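Local coordinates for protein ALDH21) (Physcomitrella patens subsp. patens, PDB 5MZ5) that oxidises succinic semialdehyde to succinate with NADP(+) as coenzyme, as a member of the aldehyde dehydrogenase family, at residues K39-L44 and P48-R53; A73-I78 and A249-V254; L219-L224 and F239-V244. All coordinates share one frame; numbering follows the deposited sequence.

The three contacts cluster on one side of the chain, at the outer edge of the coenzyme-binding region. Contact 1 is a hairpin whose Phe43 O probably accepts a hydrogen bond from Ile241 N of contact 3 (2.9 Å), their centres about 10 Å apart. Contact 1 also reaches contact 2, about 16 Å away between centres, through a salt bridge from Arg53 NE to Asp77 OD2 (2.8 Å). Contacts 2 and 3, with centres about 14 Å apart, meet where Val244 packs on Ile78 and Phe252. The NADP(+) site is close: the side chain of Phe252 lies about 4 Å from that of Lys212, and Ala221's about 6 Å from that of Ser186.

Contact 1: K39-L44 and P48-R53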
# COMPACT_ATOMS: atom_id res chain seq x y z
N LYS A 39 41.94 -10.82 -22.71
CA LYS A 39 41.16 -10.00 -23.64
C LYS A 39 39.68 -10.22 -23.37
O LYS A 39 39.22 -11.36 -23.22
CB LYS A 39 41.53 -10.28 -25.10
CG LYS A 39 42.95 -9.88 -25.42
CD LYS A 39 43.31 -10.07 -26.87
CE LYS A 39 44.60 -9.35 -27.22
NZ LYS A 39 45.80 -9.94 -26.55
N TYR A 40 38.94 -9.12 -23.24
CA TYR A 40 37.51 -9.14 -22.98
C TYR A 40 36.77 -8.59 -24.19
O TYR A 40 37.37 -7.95 -25.05
CB TYR A 40 37.18 -8.27 -21.74
CG TYR A 40 37.46 -8.94 -20.42
CD1 TYR A 40 38.76 -9.03 -19.92
CD2 TYR A 40 36.42 -9.45 -19.64
CE1 TYR A 40 39.02 -9.65 -18.70
CE2 TYR A 40 36.67 -10.05 -18.41
CZ TYR A 40 37.98 -10.16 -17.95
OH TYR A 40 38.25 -10.75 -16.75
N ASN A 41 35.47 -8.84 -24.24
CA ASN A 41 34.61 -8.29 -25.27
C ASN A 41 33.74 -7.24 -24.61
O ASN A 41 33.52 -7.27 -23.40
CB ASN A 41 33.69 -9.37 -25.84
CG ASN A 41 34.37 -10.41 -26.68
OD1 ASN A 41 34.24 -11.60 -26.41
ND2 ASN A 41 35.02 -10.00 -27.75
N ILE A 42 33.25 -6.30 -25.42
CA ILE A 42 32.29 -5.30 -24.98
C ILE A 42 30.96 -5.72 -25.57
O ILE A 42 30.93 -6.58 -26.46
CB ILE A 42 32.71 -3.83 -25.27
CG1 ILE A 42 32.91 -3.56 -26.78
CG2 ILE A 42 33.97 -3.51 -24.46
CD1 ILE A 42 33.06 -2.07 -27.20
N PHE A 43 29.86 -5.17 -25.05
CA PHE A 43 28.55 -5.60 -25.50
C PHE A 43 27.82 -4.51 -26.23
O PHE A 43 27.56 -3.46 -25.67
CB PHE A 43 27.75 -6.23 -24.34
CG PHE A 43 28.41 -7.52 -23.91
CD1 PHE A 43 28.09 -8.73 -24.53
CD2 PHE A 43 29.42 -7.53 -22.95
CE1 PHE A 43 28.75 -9.91 -24.19
CE2 PHE A 43 30.10 -8.70 -22.63
CZ PHE A 43 29.76 -9.89 -23.26
N LEU A 44 27.54 -4.76 -27.50
CA LEU A 44 26.87 -3.84 -28.40
C LEU A 44 25.61 -4.49 -28.90
O LEU A 44 25.68 -5.48 -29.64
CB LEU A 44 27.82 -3.43 -29.55
CG LEU A 44 27.24 -2.59 -30.69
CD1 LEU A 44 26.72 -1.26 -30.19
CD2 LEU A 44 28.30 -2.31 -31.75
N PRO A 48 28.66 -9.74 -28.11
CA PRO A 48 30.07 -9.47 -27.81
C PRO A 48 30.81 -8.95 -29.04
O PRO A 48 30.66 -9.50 -30.13
CB PRO A 48 30.61 -10.84 -27.36
CG PRO A 48 29.75 -11.83 -28.02
CD PRO A 48 28.39 -11.20 -28.18
N VAL A 49 31.56 -7.86 -28.89
CA VAL A 49 32.34 -7.29 -29.99
C VAL A 49 33.76 -6.95 -29.52
O VAL A 49 33.97 -6.72 -28.32
CB VAL A 49 31.67 -6.10 -30.76
CG1 VAL A 49 30.33 -6.50 -31.39
CG2 VAL A 49 31.51 -4.87 -29.89
N ASP A 50 34.72 -6.96 -30.47
CA ASP A 50 36.11 -6.56 -30.27
C ASP A 50 36.66 -6.00 -31.59
O ASP A 50 36.63 -4.78 -31.78
CB ASP A 50 36.99 -7.67 -29.63
CG ASP A 50 37.17 -8.94 -30.45
OD1 ASP A 50 36.29 -9.83 -30.35
OD2 ASP A 50 38.18 -9.04 -31.17
N GLY A 51 37.05 -6.88 -32.51
CA GLY A 51 37.57 -6.56 -33.83
C GLY A 51 38.70 -5.55 -33.90
O GLY A 51 39.65 -5.60 -33.10
N ASP A 52 38.55 -4.60 -34.84
CA ASP A 52 39.49 -3.53 -35.19
C ASP A 52 39.55 -2.35 -34.20
O ASP A 52 40.12 -1.30 -34.52
CB ASP A 52 39.16 -3.02 -36.62
CG ASP A 52 37.89 -2.17 -36.76
OD1 ASP A 52 36.94 -2.34 -35.94
OD2 ASP A 52 37.82 -1.36 -37.72
N ARG A 53 38.98 -2.52 -33.00
CA ARG A 53 38.93 -1.47 -31.98
C ARG A 53 40.21 -1.30 -31.18
O ARG A 53 40.99 -2.24 -31.03
CB ARG A 53 37.72 -1.66 -31.03
CG ARG A 53 36.38 -1.44 -31.71
CD ARG A 53 35.25 -1.95 -30.86
NE ARG A 53 33.97 -1.78 -31.55
CZ ARG A 53 33.42 -2.69 -32.36
NH1 ARG A 53 34.03 -3.85 -32.59
NH2 ARG A 53 32.27 -2.43 -32.96
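Ile42 and Val49 satisfy each other's backbone, forming the antiparallel hydrogen-bonded pair. Ile42 N gives a nearly straight bond to Val49 O (3.0 Å), in that carbonyl's plane, and Val49 N returns one to Ile42 O (2.8 Å). Pro48 has no N-H to offer; its CA comes within 3.3 Å of Ile42 O as a CA-H...O contact, while its CB rests against the Phe43 ring.

The Asn41 amide adds two weak bonds, and Asn41 CB rests on Pro48 CB (3.7 Å). With CG beside the backbone N (chi1 -70°), its ND2 reaches Asp50 OD1 at 2.9 Å in a bent bond, the amide and carboxylate planes 36° apart, and makes a long second bond to Val49 O at 3.5 Å. With an alanine here, the Asp50 carboxylate would probably lose its amide partner and be freer to turn.

Val49 CG2 meets Ile42 CG1 at 3.7 Å and also sits over the centre of one face of the Arg53 guanidinium. Arg53 NH1 donates to Asp50 O (2.9 Å) from 65° out of the carbonyl plane, across the type II' turn, and NE forms a salt bridge to Asp77 of helix 75-94. The chemistry implies that backbone bonds set the register, the weak Asn41 bonds add little beyond them, and Arg53 holds the turn while its charge ties the hairpin to the helix.

Contact 2: A73-I78 and A249-V254; sequences ATHKDI and ADMFTV
Met251 reaches across to His75 and Ile78, and the contact between these two segments is carried entirely by side chains. Met251 runs extended as far as its sulfur and then bends at the last torsion (chi3 72°), which brings the methyl over one face of the imidazole, displaced from the ring centre: Met251 CE stands 4.2 Å from the His75 ring centroid, 25° off the normal, a CH-pi contact. The sulfur makes a Met-aromatic contact from a more oblique position, Met251 SD being 3.7 Å from the same centroid; it lies by one side of the ring, with Met251 SD 3.4 Å from both His75 CD2 and His75 NE2. The two side chains lie nearly perpendicular.

The apolar part is built on Ile78. Its CG2 touches Met251 SD at 3.7 Å, with the methionine methyl equally near, and meets Phe252 CE1 at 4.1 Å, so this one branch fits between two consecutive residues of the opposite segment.

No polar bond joins the two segments to each other; their polar groups bond within their own segment or to residues elsewhere. Thr74 N donates a straight bond to Asp77 OD2 (2.9 Å), and Asp77 N a weak one back to Thr74 OG1 (3.3 Å): a capping box that closes the start of helix 75-94. In the other segment, Asp250 O accepts from both Thr253 N and Val254 N, while the Asp250 carboxylate pairs with Arg276 of helix 267-276.

Phe252 extends the packing to Val210 and the NADP(+)-binding Lys212 on strand 209-212. The contact thus sets a capped helix start against the short helix linking strands 239-241 and 260-264 of the Rossmann-type sheet, beside the coenzyme site of this aldehyde dehydrogenase.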
# COMPACT_ATOMS: atom_id res chain seq x y z
N ALA A 73 34.85 1.42 -27.31
CA ALA A 73 33.76 1.69 -28.24
C ALA A 73 33.97 3.01 -28.98
O ALA A 73 34.44 3.99 -28.39
CB ALA A 73 32.42 1.72 -27.51
N THR A 74 33.64 3.03 -30.27
CA THR A 74 33.74 4.25 -31.06
C THR A 74 32.41 5.01 -30.90
O THR A 74 31.46 4.49 -30.33
CB THR A 74 34.02 3.93 -32.54
OG1 THR A 74 32.91 3.23 -33.09
CG2 THR A 74 35.34 3.15 -32.76
N HIS A 75 32.35 6.22 -31.46
CA HIS A 75 31.16 7.06 -31.48
C HIS A 75 30.01 6.33 -32.22
O HIS A 75 28.87 6.40 -31.78
CB HIS A 75 31.49 8.38 -32.18
CG HIS A 75 30.37 9.38 -32.11
ND1 HIS A 75 29.35 9.39 -33.06
CD2 HIS A 75 30.15 10.35 -31.20
CE1 HIS A 75 28.53 10.36 -32.68
NE2 HIS A 75 28.97 10.97 -31.57
N LYS A 76 30.35 5.64 -33.34
CA LYS A 76 29.40 4.88 -34.13
C LYS A 76 28.80 3.73 -33.31
O LYS A 76 27.59 3.50 -33.41
CB LYS A 76 30.03 4.37 -35.44
CG LYS A 76 28.99 3.96 -36.48
CD LYS A 76 29.43 2.72 -37.26
CE LYS A 76 28.51 2.40 -38.41
NZ LYS A 76 27.20 1.87 -37.95
N ASP A 77 29.63 3.05 -32.47
CA ASP A 77 29.18 1.98 -31.58
C ASP A 77 28.13 2.49 -30.60
O ASP A 77 27.08 1.86 -30.45
CB ASP A 77 30.36 1.36 -30.80
CG ASP A 77 31.37 0.60 -31.64
OD1 ASP A 77 30.97 0.02 -32.69
OD2 ASP A 77 32.55 0.57 -31.24
N ILE A 78 28.38 3.67 -29.98
CA ILE A 78 27.44 4.29 -29.03
C ILE A 78 26.11 4.64 -29.73
O ILE A 78 25.05 4.31 -29.20
CB ILE A 78 28.07 5.47 -28.25
CG1 ILE A 78 29.38 5.04 -27.56
CG2 ILE A 78 27.09 6.02 -27.19
CD1 ILE A 78 30.39 6.14 -27.48
N ALA A 249 32.03 10.33 -24.07
CA ALA A 249 31.33 10.16 -22.79
C ALA A 249 30.06 11.02 -22.65
O ALA A 249 29.08 10.56 -22.06
CB ALA A 249 32.27 10.42 -21.62
N ASP A 250 30.06 12.23 -23.24
CA ASP A 250 28.95 13.19 -23.21
C ASP A 250 27.63 12.67 -23.80
O ASP A 250 26.56 13.12 -23.39
CB ASP A 250 29.34 14.53 -23.87
CG ASP A 250 28.42 15.67 -23.49
OD1 ASP A 250 28.18 15.86 -22.27
OD2 ASP A 250 27.91 16.36 -24.40
N MET A 251 27.70 11.68 -24.73
CA MET A 251 26.52 11.04 -25.33
C MET A 251 25.57 10.45 -24.27
O MET A 251 24.35 10.56 -24.39
CB MET A 251 26.95 9.96 -26.33
CG MET A 251 27.74 10.51 -27.53
SD MET A 251 28.13 9.23 -28.74
CE MET A 251 26.49 8.95 -29.45
N PHE A 252 26.15 9.91 -23.18
CA PHE A 252 25.42 9.34 -22.05
C PHE A 252 24.63 10.39 -21.27
O PHE A 252 23.64 10.06 -20.60
CB PHE A 252 26.39 8.57 -21.14
CG PHE A 252 26.77 7.24 -21.75
CD1 PHE A 252 27.83 7.15 -22.66
CD2 PHE A 252 26.05 6.09 -21.44
CE1 PHE A 252 28.16 5.92 -23.24
CE2 PHE A 252 26.38 4.87 -22.03
CZ PHE A 252 27.42 4.79 -22.93
N THR A 253 25.07 11.66 -21.36
CA THR A 253 24.43 12.77 -20.68
C THR A 253 23.32 13.43 -21.53
O THR A 253 22.19 13.53 -21.08
CB THR A 253 25.50 13.78 -20.21
OG1 THR A 253 26.31 13.14 -19.24
CG2 THR A 253 24.90 15.07 -19.63
N VAL A 254 23.66 13.88 -22.73
CA VAL A 254 22.84 14.73 -23.59
C VAL A 254 21.89 14.02 -24.57
O VAL A 254 20.93 14.65 -25.03
CB VAL A 254 23.73 15.74 -24.36
CG1 VAL A 254 24.62 16.52 -23.38
CG2 VAL A 254 24.58 15.07 -25.45

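Contact 3: L219-L224 and F239-V244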
# COMPACT_ATOMS: atom_id res chain seq x y z
N LEU A 219 35.49 -4.62 -15.88
CA LEU A 219 35.38 -6.07 -16.04
C LEU A 219 34.19 -6.69 -15.36
O LEU A 219 33.66 -7.66 -15.89
CB LEU A 219 36.68 -6.78 -15.62
CG LEU A 219 37.98 -6.18 -16.13
CD1 LEU A 219 39.14 -6.90 -15.52
CD2 LEU A 219 38.05 -6.18 -17.68
N SER A 220 33.78 -6.15 -14.20
CA SER A 220 32.62 -6.63 -13.42
C SER A 220 31.36 -6.41 -14.22
O SER A 220 30.50 -7.31 -14.29
CB SER A 220 32.54 -5.92 -12.07
OG SER A 220 33.60 -6.35 -11.24
N ALA A 221 31.26 -5.23 -14.87
CA ALA A 221 30.14 -4.91 -15.74
C ALA A 221 30.15 -5.79 -16.99
O ALA A 221 29.09 -6.20 -17.46
CB ALA A 221 30.19 -3.45 -16.13
N LEU A 222 31.35 -6.11 -17.51
CA LEU A 222 31.49 -6.93 -18.71
C LEU A 222 31.14 -8.39 -18.45
O LEU A 222 30.66 -9.05 -19.36
CB LEU A 222 32.89 -6.76 -19.35
CG LEU A 222 33.17 -5.35 -19.95
CD1 LEU A 222 34.64 -5.22 -20.36
CD2 LEU A 222 32.22 -5.03 -21.13
N ILE A 223 31.35 -8.87 -17.20
CA ILE A 223 30.97 -10.21 -16.75
C ILE A 223 29.43 -10.27 -16.73
O ILE A 223 28.88 -11.24 -17.23
CB ILE A 223 31.64 -10.63 -15.40
CG1 ILE A 223 33.17 -10.86 -15.59
CG2 ILE A 223 30.99 -11.88 -14.81
CD1 ILE A 223 34.02 -10.94 -14.22
N LEU A 224 28.75 -9.19 -16.25
CA LEU A 224 27.28 -9.15 -16.28
C LEU A 224 26.78 -9.23 -17.73
O LEU A 224 25.84 -9.97 -17.99
CB LEU A 224 26.65 -7.95 -15.53
CG LEU A 224 26.64 -8.02 -13.99
CD1 LEU A 224 26.20 -6.68 -13.37
CD2 LEU A 224 25.74 -9.18 -13.46
N PHE A 239 20.34 -4.51 -24.17
CA PHE A 239 21.47 -3.98 -23.43
C PHE A 239 22.71 -3.77 -24.27
O PHE A 239 22.93 -4.47 -25.26
CB PHE A 239 21.79 -4.86 -22.20
CG PHE A 239 22.59 -6.12 -22.48
CD1 PHE A 239 21.96 -7.27 -22.93
CD2 PHE A 239 23.97 -6.12 -22.35
CE1 PHE A 239 22.70 -8.42 -23.24
CE2 PHE A 239 24.71 -7.27 -22.65
CZ PHE A 239 24.07 -8.41 -23.09
N SER A 240 23.52 -2.82 -23.83
CA SER A 240 24.85 -2.51 -24.33
C SER A 240 25.66 -2.12 -23.10
O SER A 240 25.14 -1.42 -22.23
CB SER A 240 24.83 -1.39 -25.35
OG SER A 240 24.40 -1.87 -26.61
N ILE A 241 26.89 -2.63 -23.01
CA ILE A 241 27.84 -2.32 -21.94
C ILE A 241 29.15 -1.95 -22.64
O ILE A 241 29.82 -2.81 -23.21
CB ILE A 241 28.01 -3.44 -20.85
CG1 ILE A 241 26.64 -3.81 -20.21
CG2 ILE A 241 29.07 -3.02 -19.76
CD1 ILE A 241 26.64 -5.07 -19.45
N LEU A 242 29.42 -0.63 -22.68
CA LEU A 242 30.57 -0.07 -23.38
C LEU A 242 31.45 0.88 -22.53
O LEU A 242 31.00 1.97 -22.18
CB LEU A 242 30.14 0.71 -24.66
CG LEU A 242 28.85 0.33 -25.38
CD1 LEU A 242 28.16 1.58 -25.92
CD2 LEU A 242 29.14 -0.62 -26.54
N PRO A 243 32.71 0.49 -22.21
CA PRO A 243 33.63 1.45 -21.57
C PRO A 243 33.92 2.50 -22.66
O PRO A 243 34.17 2.15 -23.82
CB PRO A 243 34.87 0.60 -21.24
CG PRO A 243 34.44 -0.83 -21.48
CD PRO A 243 33.40 -0.76 -22.54
N VAL A 244 33.73 3.77 -22.33
CA VAL A 244 33.80 4.83 -23.34
C VAL A 244 34.92 5.84 -23.04
O VAL A 244 35.21 6.15 -21.87
CB VAL A 244 32.36 5.46 -23.49
CG1 VAL A 244 32.37 6.81 -24.16
CG2 VAL A 244 31.43 4.51 -24.23
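Ile241 points from its strand into the helix, where Ala221 receives it through its methyl and its carbonyl oxygen, and Leu222 through CD2. The two arms of the isoleucine divide the work. CG2 lies anti to the backbone N (chi1 -56° for CG1) and packs on the methyl of Ala221, with Ala221 CB to Ile241 CG2 at 3.8 Å. The longer arm passes beside the alanine's backbone, so that Ile241 CD1 comes to 3.4 Å from Ala221 O, a close approach of a methyl to a carbonyl oxygen.

Leu222 meets the isoleucine differently. The two side chains run antiparallel alongside one another rather than end on. A single leucine methyl does the touching: Leu222 CD2 lies 4.0 Å from Ile241 CG2 and 3.9 Å from Ile241 O. The nearest CA approach between the segments is also here, Leu222 CA to Ile241 CA at 6.7 Å. All three residues are buried, and van der Waals packing alone joins the two segments.

The contact belongs to the beta-alpha-beta crossover of strand 209-212, helix 219-229 and strand 239-241. On the helix, the CB of Ile223 points away from the strand, and its side chain touches Ile118 of helix 115-126, while Leu222 also touches Val70 of strand 66-71. Strand 239-241 bonds through Ser240 to Phe209 and Leu211 of the neighbouring parallel strand, and Leu242 touches helix 75-94 at Ile78 and Ala81.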